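Local coordinates for protein Exo-poly-alpha-D-galacturonosidase (Thermotoga maritima, PDB 3JUR) that probably hydrolyses polygalacturonic acid, the backbone of pectin, by removing sugar units from chain ends, as a tetrameric family 28 glycoside hydrolase with a beta-helix fold, at residues W143-K148 with G185-P190; I108-Y113 with K165-M170; V28-F33 with K48-E53. All blocks are in the same frame, centred on the assembly; numbering follows the deposited sequence.

Contact 1: residues W143-K148 with G185-P190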
loop_
_atom_site.group_PDB
_atom_site.type_symbol
_atom_site.label_atom_id
_atom_site.label_comp_id
_atom_site.label_asym_id
_atom_site.label_seq_id
_atom_site.Cartn_x
_atom_site.Cartn_y
_atom_site.Cartn_z
ATOM N N TRP D 143 -15.290 -39.615 -24.365
ATOM C CA TRP D 143 -14.065 -38.865 -24.030
ATOM C C TRP D 143 -12.780 -39.358 -24.715
ATOM O O TRP D 143 -11.937 -38.533 -25.082
ATOM C CB TRP D 143 -13.844 -38.759 -22.508
ATOM C CG TRP D 143 -14.864 -37.930 -21.760
ATOM C CD1 TRP D 143 -15.809 -37.106 -22.295
ATOM C CD2 TRP D 143 -15.007 -37.829 -20.336
ATOM N NE1 TRP D 143 -16.547 -36.512 -21.297
ATOM C CE2 TRP D 143 -16.075 -36.938 -20.084
ATOM C CE3 TRP D 143 -14.333 -38.405 -19.247
ATOM C CZ2 TRP D 143 -16.490 -36.609 -18.787
ATOM C CZ3 TRP D 143 -14.749 -38.085 -17.956
ATOM C CH2 TRP D 143 -15.819 -37.188 -17.738
ATOM N N PRO D 144 -12.616 -40.690 -24.888
ATOM C CA PRO D 144 -11.438 -41.151 -25.631
ATOM C C PRO D 144 -11.272 -40.505 -27.014
ATOM O O PRO D 144 -10.148 -40.421 -27.517
ATOM C CB PRO D 144 -11.681 -42.652 -25.770
ATOM C CG PRO D 144 -12.455 -43.001 -24.562
ATOM C CD PRO D 144 -13.341 -41.820 -24.273
ATOM N N TRP D 145 -12.368 -40.033 -27.606
ATOM C CA TRP D 145 -12.317 -39.411 -28.932
ATOM C C TRP D 145 -11.473 -38.132 -28.985
ATOM O O TRP D 145 -11.003 -37.746 -30.057
ATOM C CB TRP D 145 -13.729 -39.161 -29.470
ATOM C CG TRP D 145 -14.472 -40.418 -29.850
ATOM C CD1 TRP D 145 -14.096 -41.715 -29.594
ATOM C CD2 TRP D 145 -15.734 -40.497 -30.527
ATOM N NE1 TRP D 145 -15.039 -42.591 -30.082
ATOM C CE2 TRP D 145 -16.055 -41.873 -30.659
ATOM C CE3 TRP D 145 -16.624 -39.541 -31.039
ATOM C CZ2 TRP D 145 -17.225 -42.313 -31.285
ATOM C CZ3 TRP D 145 -17.790 -39.985 -31.665
ATOM C CH2 TRP D 145 -18.079 -41.358 -31.777
ATOM N N LYS D 146 -11.277 -37.491 -27.829
ATOM C CA LYS D 146 -10.441 -36.289 -27.722
ATOM C C LYS D 146 -8.973 -36.550 -28.086
ATOM O O LYS D 146 -8.325 -35.709 -28.714
ATOM C CB LYS D 146 -10.556 -35.677 -26.316
ATOM C CG LYS D 146 -9.594 -34.511 -26.020
ATOM C CD LYS D 146 -9.809 -33.318 -26.955
ATOM C CE LYS D 146 -8.693 -32.298 -26.811
ATOM N NZ LYS D 146 -8.797 -31.219 -27.841
ATOM N N GLY D 147 -8.458 -37.713 -27.691
ATOM C CA GLY D 147 -7.079 -38.095 -27.998
ATOM C C GLY D 147 -6.114 -37.955 -26.832
ATOM O O GLY D 147 -4.900 -38.055 -27.017
ATOM N N LYS D 148 -6.655 -37.726 -25.631
ATOM C CA LYS D 148 -5.859 -37.586 -24.410
ATOM C C LYS D 148 -5.894 -38.853 -23.557
ATOM O O LYS D 148 -6.972 -39.397 -23.297
ATOM C CB LYS D 148 -6.364 -36.401 -23.584
ATOM C CG LYS D 148 -5.817 -35.060 -24.016
ATOM C CD LYS D 148 -6.349 -33.969 -23.106
ATOM C CE LYS D 148 -5.563 -32.685 -23.249
ATOM N NZ LYS D 148 -6.209 -31.609 -22.452
ATOM N N GLY D 185 -18.128 -43.607 -38.507
ATOM C CA GLY D 185 -16.767 -43.713 -39.041
ATOM C C GLY D 185 -15.916 -42.482 -38.759
ATOM O O GLY D 185 -14.761 -42.408 -39.177
ATOM N N HIS D 186 -16.494 -41.514 -38.056
ATOM C CA HIS D 186 -15.792 -40.285 -37.685
ATOM C C HIS D 186 -15.913 -40.034 -36.191
ATOM O O HIS D 186 -16.782 -40.605 -35.528
ATOM C CB HIS D 186 -16.304 -39.101 -38.509
ATOM C CG HIS D 186 -16.146 -39.304 -39.980
ATOM N ND1 HIS D 186 -15.023 -38.903 -40.672
ATOM C CD2 HIS D 186 -16.945 -39.919 -40.885
ATOM C CE1 HIS D 186 -15.146 -39.242 -41.944
ATOM N NE2 HIS D 186 -16.305 -39.857 -42.100
ATOM N N TYR D 187 -15.034 -39.186 -35.661
ATOM C CA TYR D 187 -14.833 -39.119 -34.214
ATOM C C TYR D 187 -15.011 -37.723 -33.616
ATOM O O TYR D 187 -14.213 -37.274 -32.785
ATOM C CB TYR D 187 -13.486 -39.763 -33.847
ATOM C CG TYR D 187 -13.409 -41.209 -34.296
ATOM C CD1 TYR D 187 -13.803 -42.243 -33.449
ATOM C CD2 TYR D 187 -12.972 -41.542 -35.585
ATOM C CE1 TYR D 187 -13.754 -43.576 -33.868
ATOM C CE2 TYR D 187 -12.924 -42.862 -36.010
ATOM C CZ TYR D 187 -13.314 -43.872 -35.147
ATOM O OH TYR D 187 -13.258 -45.176 -35.559
ATOM N N LEU D 188 -16.081 -37.056 -34.042
ATOM C CA LEU D 188 -16.460 -35.752 -33.510
ATOM C C LEU D 188 -17.652 -35.899 -32.561
ATOM O O LEU D 188 -18.773 -36.196 -32.999
ATOM C CB LEU D 188 -16.791 -34.784 -34.652
ATOM C CG LEU D 188 -15.736 -34.597 -35.756
ATOM C CD1 LEU D 188 -16.307 -33.781 -36.909
ATOM C CD2 LEU D 188 -14.462 -33.946 -35.208
ATOM N N ARG D 189 -17.394 -35.708 -31.265
ATOM C CA ARG D 189 -18.431 -35.768 -30.223
ATOM C C ARG D 189 -19.535 -34.729 -30.435
ATOM O O ARG D 189 -19.281 -33.659 -30.984
ATOM C CB ARG D 189 -17.820 -35.543 -28.841
ATOM C CG ARG D 189 -16.936 -36.668 -28.329
ATOM C CD ARG D 189 -16.087 -36.140 -27.181
ATOM N NE ARG D 189 -15.074 -35.191 -27.643
ATOM C CZ ARG D 189 -14.541 -34.225 -26.894
ATOM N NH1 ARG D 189 -14.924 -34.046 -25.632
ATOM N NH2 ARG D 189 -13.624 -33.425 -27.416
ATOM N N PRO D 190 -20.768 -35.048 -30.006
ATOM C CA PRO D 190 -21.863 -34.085 -30.082
ATOM C C PRO D 190 -21.950 -33.225 -28.812
ATOM O O PRO D 190 -21.415 -33.618 -27.771
ATOM C CB PRO D 190 -23.089 -34.985 -30.193
ATOM C CG PRO D 190 -22.722 -36.203 -29.409
ATOM C CD PRO D 190 -21.241 -36.388 -29.593
#

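Contact 2: residues I108-Y113 with K165-M170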
loop_
_atom_site.group_PDB
_atom_site.type_symbol
_atom_site.label_atom_id
_atom_site.label_comp_id
_atom_site.label_asym_id
_atom_site.label_seq_id
_atom_site.Cartn_x
_atom_site.Cartn_y
_atom_site.Cartn_z
ATOM N N ILE D 108 -17.679 -24.608 -36.356
ATOM C CA ILE D 108 -17.939 -24.897 -37.774
ATOM C C ILE D 108 -19.158 -25.815 -37.936
ATOM O O ILE D 108 -19.243 -26.868 -37.292
ATOM C CB ILE D 108 -16.691 -25.492 -38.504
ATOM C CG1 ILE D 108 -15.505 -24.517 -38.454
ATOM C CG2 ILE D 108 -17.021 -25.836 -39.972
ATOM C CD1 ILE D 108 -14.160 -25.145 -38.762
ATOM N N GLU D 109 -20.095 -25.398 -38.790
ATOM C CA GLU D 109 -21.312 -26.161 -39.061
ATOM C C GLU D 109 -21.024 -27.448 -39.822
ATOM O O GLU D 109 -20.142 -27.491 -40.683
ATOM C CB GLU D 109 -22.310 -25.320 -39.859
ATOM C CG GLU D 109 -22.901 -24.153 -39.085
ATOM C CD GLU D 109 -24.088 -23.526 -39.792
ATOM O OE1 GLU D 109 -24.998 -23.018 -39.097
ATOM O OE2 GLU D 109 -24.111 -23.544 -41.039
ATOM N N LEU D 110 -21.772 -28.494 -39.493
ATOM C CA LEU D 110 -21.637 -29.792 -40.149
ATOM C C LEU D 110 -22.870 -30.660 -39.892
ATOM O O LEU D 110 -23.756 -30.290 -39.116
ATOM C CB LEU D 110 -20.373 -30.514 -39.653
ATOM C CG LEU D 110 -20.417 -31.250 -38.308
ATOM C CD1 LEU D 110 -19.200 -32.130 -38.152
ATOM C CD2 LEU D 110 -20.543 -30.295 -37.125
ATOM N N TYR D 111 -22.921 -31.808 -40.559
ATOM C CA TYR D 111 -23.868 -32.858 -40.207
ATOM C C TYR D 111 -23.123 -33.949 -39.454
ATOM O O TYR D 111 -22.122 -34.486 -39.936
ATOM C CB TYR D 111 -24.598 -33.388 -41.446
ATOM C CG TYR D 111 -25.724 -32.479 -41.870
ATOM C CD1 TYR D 111 -27.046 -32.783 -41.555
ATOM C CD2 TYR D 111 -25.463 -31.294 -42.556
ATOM C CE1 TYR D 111 -28.088 -31.934 -41.935
ATOM C CE2 TYR D 111 -26.489 -30.438 -42.933
ATOM C CZ TYR D 111 -27.799 -30.762 -42.622
ATOM O OH TYR D 111 -28.813 -29.908 -43.004
ATOM N N ASN D 112 -23.606 -34.246 -38.255
ATOM C CA ASN D 112 -22.915 -35.131 -37.329
ATOM C C ASN D 112 -23.909 -35.743 -36.346
ATOM O O ASN D 112 -25.106 -35.451 -36.409
ATOM C CB ASN D 112 -21.819 -34.355 -36.581
ATOM C CG ASN D 112 -20.873 -35.260 -35.796
ATOM O OD1 ASN D 112 -20.586 -36.394 -36.195
ATOM N ND2 ASN D 112 -20.379 -34.752 -34.674
ATOM N N TYR D 113 -23.401 -36.589 -35.449
ATOM C CA TYR D 113 -24.192 -37.206 -34.388
ATOM C C TYR D 113 -25.108 -36.190 -33.721
ATOM O O TYR D 113 -24.707 -35.045 -33.468
ATOM C CB TYR D 113 -23.272 -37.840 -33.332
ATOM C CG TYR D 113 -22.528 -39.075 -33.809
ATOM C CD1 TYR D 113 -23.211 -40.256 -34.103
ATOM C CD2 TYR D 113 -21.140 -39.064 -33.953
ATOM C CE1 TYR D 113 -22.533 -41.391 -34.538
ATOM C CE2 TYR D 113 -20.447 -40.195 -34.385
ATOM C CZ TYR D 113 -21.151 -41.356 -34.681
ATOM O OH TYR D 113 -20.482 -42.484 -35.111
ATOM N N LYS D 165 -9.278 -31.530 -38.721
ATOM C CA LYS D 165 -8.458 -31.057 -39.831
ATOM C C LYS D 165 -9.274 -30.986 -41.123
ATOM O O LYS D 165 -9.258 -29.965 -41.812
ATOM C CB LYS D 165 -7.242 -31.975 -39.998
ATOM C CG LYS D 165 -6.289 -31.606 -41.117
ATOM C CD LYS D 165 -5.198 -32.658 -41.248
ATOM C CE LYS D 165 -4.324 -32.428 -42.475
ATOM N NZ LYS D 165 -3.465 -31.228 -42.308
ATOM N N LYS D 166 -9.997 -32.065 -41.427
ATOM C CA LYS D 166 -10.842 -32.144 -42.627
ATOM C C LYS D 166 -11.976 -31.119 -42.619
ATOM O O LYS D 166 -12.212 -30.445 -43.622
ATOM C CB LYS D 166 -11.414 -33.555 -42.810
ATOM C CG LYS D 166 -10.407 -34.572 -43.341
ATOM C CD LYS D 166 -11.077 -35.842 -43.879
ATOM C CE LYS D 166 -11.645 -36.726 -42.766
ATOM N NZ LYS D 166 -12.155 -38.018 -43.323
ATOM N N LEU D 167 -12.664 -31.007 -41.483
ATOM C CA LEU D 167 -13.757 -30.047 -41.311
ATOM C C LEU D 167 -13.321 -28.597 -41.566
ATOM O O LEU D 167 -14.044 -27.834 -42.215
ATOM C CB LEU D 167 -14.394 -30.193 -39.919
ATOM C CG LEU D 167 -15.568 -29.279 -39.542
ATOM C CD1 LEU D 167 -16.772 -29.503 -40.448
ATOM C CD2 LEU D 167 -15.961 -29.464 -38.085
ATOM N N LYS D 168 -12.148 -28.226 -41.056
ATOM C CA LYS D 168 -11.611 -26.876 -41.260
ATOM C C LYS D 168 -11.329 -26.615 -42.738
ATOM O O LYS D 168 -11.686 -25.562 -43.271
ATOM C CB LYS D 168 -10.344 -26.657 -40.431
ATOM C CG LYS D 168 -10.593 -26.527 -38.927
ATOM C CD LYS D 168 -9.275 -26.456 -38.162
ATOM C CE LYS D 168 -9.503 -26.228 -36.674
ATOM N NZ LYS D 168 -8.301 -26.608 -35.875
ATOM N N GLU D 169 -10.704 -27.591 -43.393
ATOM C CA GLU D 169 -10.400 -27.498 -44.824
ATOM C C GLU D 169 -11.649 -27.348 -45.691
ATOM O O GLU D 169 -11.661 -26.544 -46.620
ATOM C CB GLU D 169 -9.549 -28.684 -45.276
ATOM C CG GLU D 169 -8.057 -28.406 -45.179
ATOM C CD GLU D 169 -7.216 -29.665 -45.030
ATOM O OE1 GLU D 169 -7.417 -30.627 -45.804
ATOM O OE2 GLU D 169 -6.340 -29.682 -44.136
ATOM N N MET D 170 -12.697 -28.103 -45.363
ATOM C CA MET D 170 -13.989 -28.001 -46.047
ATOM C C MET D 170 -14.583 -26.598 -45.925
ATOM O O MET D 170 -15.044 -26.030 -46.912
ATOM C CB MET D 170 -14.977 -29.032 -45.501
ATOM C CG MET D 170 -14.702 -30.461 -45.921
ATOM S SD MET D 170 -15.606 -31.639 -44.887
ATOM C CE MET D 170 -15.434 -33.129 -45.880
#

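Contact 3: residues V28-F33 with K48-E53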
loop_
_atom_site.group_PDB
_atom_site.type_symbol
_atom_site.label_atom_id
_atom_site.label_comp_id
_atom_site.label_asym_id
_atom_site.label_seq_id
_atom_site.Cartn_x
_atom_site.Cartn_y
_atom_site.Cartn_z
ATOM N N VAL D 28 -48.580 -34.440 -20.120
ATOM C CA VAL D 28 -48.643 -35.898 -20.148
ATOM C C VAL D 28 -47.449 -36.474 -19.371
ATOM O O VAL D 28 -46.409 -35.821 -19.243
ATOM C CB VAL D 28 -48.708 -36.467 -21.591
ATOM C CG1 VAL D 28 -49.434 -37.799 -21.590
ATOM C CG2 VAL D 28 -49.444 -35.520 -22.527
ATOM N N ASN D 29 -47.622 -37.679 -18.833
ATOM C CA ASN D 29 -46.599 -38.359 -18.044
ATOM C C ASN D 29 -45.900 -39.442 -18.867
ATOM O O ASN D 29 -46.558 -40.232 -19.554
ATOM C CB ASN D 29 -47.234 -38.968 -16.788
ATOM C CG ASN D 29 -46.211 -39.348 -15.731
ATOM O OD1 ASN D 29 -45.286 -40.124 -15.986
ATOM N ND2 ASN D 29 -46.391 -38.820 -14.522
ATOM N N LEU D 30 -44.571 -39.482 -18.775
ATOM C CA LEU D 30 -43.750 -40.420 -19.548
ATOM C C LEU D 30 -44.077 -41.898 -19.297
ATOM O O LEU D 30 -43.905 -42.731 -20.189
ATOM C CB LEU D 30 -42.256 -40.166 -19.304
ATOM C CG LEU D 30 -41.295 -40.903 -20.240
ATOM C CD1 LEU D 30 -41.357 -40.333 -21.655
ATOM C CD2 LEU D 30 -39.871 -40.883 -19.717
ATOM N N LEU D 31 -44.546 -42.209 -18.089
ATOM C CA LEU D 31 -44.911 -43.579 -17.715
ATOM C C LEU D 31 -46.168 -44.082 -18.420
ATOM O O LEU D 31 -46.491 -45.270 -18.345
ATOM C CB LEU D 31 -45.067 -43.713 -16.196
ATOM C CG LEU D 31 -43.827 -43.536 -15.314
ATOM C CD1 LEU D 31 -44.233 -43.575 -13.856
ATOM C CD2 LEU D 31 -42.764 -44.593 -15.600
ATOM N N ASP D 32 -46.869 -43.182 -19.106
ATOM C CA ASP D 32 -48.043 -43.557 -19.891
ATOM C C ASP D 32 -47.663 -43.955 -21.324
ATOM O O ASP D 32 -48.536 -44.186 -22.168
ATOM C CB ASP D 32 -49.078 -42.422 -19.894
ATOM C CG ASP D 32 -49.586 -42.082 -18.497
ATOM O OD1 ASP D 32 -49.973 -43.005 -17.748
ATOM O OD2 ASP D 32 -49.606 -40.884 -18.149
ATOM N N PHE D 33 -46.357 -44.041 -21.585
ATOM C CA PHE D 33 -45.853 -44.375 -22.917
ATOM C C PHE D 33 -44.825 -45.511 -22.913
ATOM O O PHE D 33 -43.941 -45.567 -23.770
ATOM C CB PHE D 33 -45.294 -43.126 -23.606
ATOM C CG PHE D 33 -46.311 -42.040 -23.803
ATOM C CD1 PHE D 33 -47.115 -42.019 -24.936
ATOM C CD2 PHE D 33 -46.468 -41.036 -22.851
ATOM C CE1 PHE D 33 -48.062 -41.014 -25.123
ATOM C CE2 PHE D 33 -47.409 -40.032 -23.027
ATOM C CZ PHE D 33 -48.207 -40.019 -24.165
ATOM N N LYS D 48 -40.265 -40.124 -27.629
ATOM C CA LYS D 48 -40.668 -39.724 -28.975
ATOM C C LYS D 48 -42.194 -39.675 -29.111
ATOM O O LYS D 48 -42.739 -38.728 -29.676
ATOM C CB LYS D 48 -40.050 -40.657 -30.022
ATOM C CG LYS D 48 -39.838 -40.020 -31.390
ATOM C CD LYS D 48 -40.185 -40.976 -32.523
ATOM C CE LYS D 48 -41.645 -40.809 -32.953
ATOM N NZ LYS D 48 -42.190 -41.936 -33.787
ATOM N N ARG D 49 -42.876 -40.684 -28.573
ATOM C CA ARG D 49 -44.333 -40.756 -28.654
ATOM C C ARG D 49 -44.998 -39.716 -27.748
ATOM O O ARG D 49 -46.023 -39.137 -28.109
ATOM C CB ARG D 49 -44.822 -42.158 -28.305
ATOM C CG ARG D 49 -45.856 -42.711 -29.269
ATOM C CD ARG D 49 -46.534 -43.958 -28.699
ATOM N NE ARG D 49 -45.583 -44.814 -27.984
ATOM C CZ ARG D 49 -45.908 -45.657 -27.006
ATOM N NH1 ARG D 49 -47.168 -45.775 -26.599
ATOM N NH2 ARG D 49 -44.960 -46.380 -26.428
ATOM N N ALA D 50 -44.402 -39.474 -26.581
ATOM C CA ALA D 50 -44.914 -38.471 -25.643
ATOM C C ALA D 50 -44.826 -37.054 -26.208
ATOM O O ALA D 50 -45.759 -36.267 -26.057
ATOM C CB ALA D 50 -44.194 -38.562 -24.312
ATOM N N ILE D 51 -43.703 -36.742 -26.855
ATOM C CA ILE D 51 -43.485 -35.429 -27.473
ATOM C C ILE D 51 -44.451 -35.207 -28.644
ATOM O O ILE D 51 -45.018 -34.117 -28.791
ATOM C CB ILE D 51 -41.997 -35.237 -27.906
ATOM C CG1 ILE D 51 -41.106 -35.042 -26.670
ATOM C CG2 ILE D 51 -41.837 -34.047 -28.859
ATOM C CD1 ILE D 51 -39.610 -35.095 -26.938
ATOM N N GLU D 52 -44.642 -36.244 -29.458
ATOM C CA GLU D 52 -45.568 -36.187 -30.588
ATOM C C GLU D 52 -47.031 -36.075 -30.136
ATOM O O GLU D 52 -47.802 -35.316 -30.725
ATOM C CB GLU D 52 -45.349 -37.377 -31.540
ATOM C CG GLU D 52 -46.425 -37.587 -32.628
ATOM C CD GLU D 52 -46.687 -36.353 -33.501
ATOM O OE1 GLU D 52 -45.761 -35.532 -33.708
ATOM O OE2 GLU D 52 -47.833 -36.212 -33.983
ATOM N N GLU D 53 -47.404 -36.810 -29.089
ATOM C CA GLU D 53 -48.752 -36.693 -28.527
ATOM C C GLU D 53 -49.019 -35.261 -28.056
ATOM O O GLU D 53 -50.090 -34.715 -28.306
ATOM C CB GLU D 53 -48.976 -37.698 -27.392
ATOM C CG GLU D 53 -50.417 -37.769 -26.863
ATOM C CD GLU D 53 -51.374 -38.470 -27.815
ATOM O OE1 GLU D 53 -51.737 -37.883 -28.859
ATOM O OE2 GLU D 53 -51.780 -39.611 -27.506
#

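Contact 1: residues W143-K148 with G185-P190
The aromatic part of this contact is a T-shaped pair. Trp145 (chi1 -70°) and Tyr187 both have CG anti to the carbonyl carbon, and their side chains cross at about a right angle. Tyr187 points its ring edge at one face of Trp145, with the planes turned 81° against each other. The centroids of the tyrosine ring and the five-membered ring of Trp145 lie 5.0 Å apart. Tyr187 CD1 does the touching, 3.6 Å from Trp145 NE1 and toward the rim of the indole. Tyr187 CA adds a CH-pi contact, 4.1 Å from the centroid of the Trp145 six-membered ring. Trp145 CE3 also packs 3.5 Å from Tyr187 C.

Van der Waals packing continues along Arg189. Its backbone N lies at the indole edge, near the ring plane, and its CG is 4.0 Å from Trp145 CE3. The chain bends at chi3 (-70°) and brings the guanidinium to Lys146, whose CB lies above one face, offset toward the rim. Lys146 NZ runs on past and still lies 5.3 Å from Arg189 NH2. The like charges would repel, which four acceptors probably offset: Pro236 O and Pro212 O at NH1, Asn237 OD1 and Gln160 OE1 at NH2.

A 3-10 turn, 143-146, thus packs on the loop leading into strand 193-196. The contact joins the two ends of one long excursion from the beta-helix, which leaves after strand 132-134. Helix 161-173 lies between them in the chain. Its Asp163 hydrogen-bonds His186 ND1 through OD2 and Tyr187 N through OD1.

Contact 2: residues I108-Y113 with K165-M170
The direct contact between strand 108-112 and segment 165-170 of helix 161-173 is apolar. Leu167 carries it from the helix. Its CG is anti to the backbone N, and both methyls reach the strand. Ile108 meets it tip to tip, with Ile108 CG2 3.7 Å from Leu167 CD1. Leu110 crosses the leucine at about a right angle, and Leu110 CB is 3.8 Å from the same Leu167 CD1. That methyl thus packs against two alternate residues of the strand. The aliphatic part of Lys168 extends the contact: its CG lies 3.8 Å from Ile108 CD1. An alanine in place of Leu167 would remove CG and both methyls and would probably loosen the packing of the helix on Ile108 and Leu110.

Glu109 points away from the helix; its carboxylate accepts from Tyr196 OH and forms a salt bridge with Arg275.

The segment axes approach to 9.2 Å at an angle of 109°, so the helix lies across the strand. It packs on an antiparallel pair, 103-105 with 108-112, whose Phe105 also touches Leu167 and Leu110. Cohesion here comes from buried hydrocarbon, and the strand's polar side chains find their partners in other parts of the chain.

Contact 3: residues V28-F33 with K48-E53
Phe33 has chi1 -61°, so CG is anti to the carbonyl carbon and the ring swings toward segment 48-53 of helix 44-57. Arg49 bends at chi3 (-39°) and folds its guanidinium back over the Phe33 side chain. Leu30, with CG anti to the backbone N, turns a methyl toward Ala50.

One face of the Phe33 ring lies over Ala50, whose CA stands 3.9 Å from the ring centroid and nearly on the ring normal, a CH-pi contact. Ala50 CB is 3.7 Å from Phe33 CD2. Glu53 CB packs near the tip of the ring, 4.0 Å from Phe33 CZ. The small alanine lets the ring come close to the helix backbone. Phe33 CB lies over the centre of the Arg49 guanidinium. Arg49 NH2 is 3.0 Å from Phe33 O, but the angle is too poor for a hydrogen bond; that carbonyl bonds to Ser46 OG. Asn29 forms an Asx turn where the strand passes into the 3-10 segment; its OD1 accepts from Leu31 N at 3.1 Å, on a lone pair.

The contact joins strand 27-29 to helix 44-57 within a beta-alpha-beta unit completed by strand 60-64. Leu62 of that last strand packs on both Leu30 and Ala50.

Overall arrangement
From the N terminus, contact 3 comes first. It closes a short loop of 14 residues in the N-terminal part of the fold, and is complete before the others begin. Contact 2 opens next at 108-113, and contact 1 opens at 143-148. Contact 2 then closes at 165-170, and contact 1 closes at 185-190, so the two loops cross. They also touch: Leu188 O accepts a probable hydrogen bond from Asn112 ND2, and Leu188 CD1 packs on Leu110 CD1. Together they join two excursions from the beta-helix, one between strands 87-90 and 117-120, the other between 132-134 and 193-196. Contact 3 stands apart, its nearest atoms about 15 Å from contact 2 and about 17 Å from contact 1.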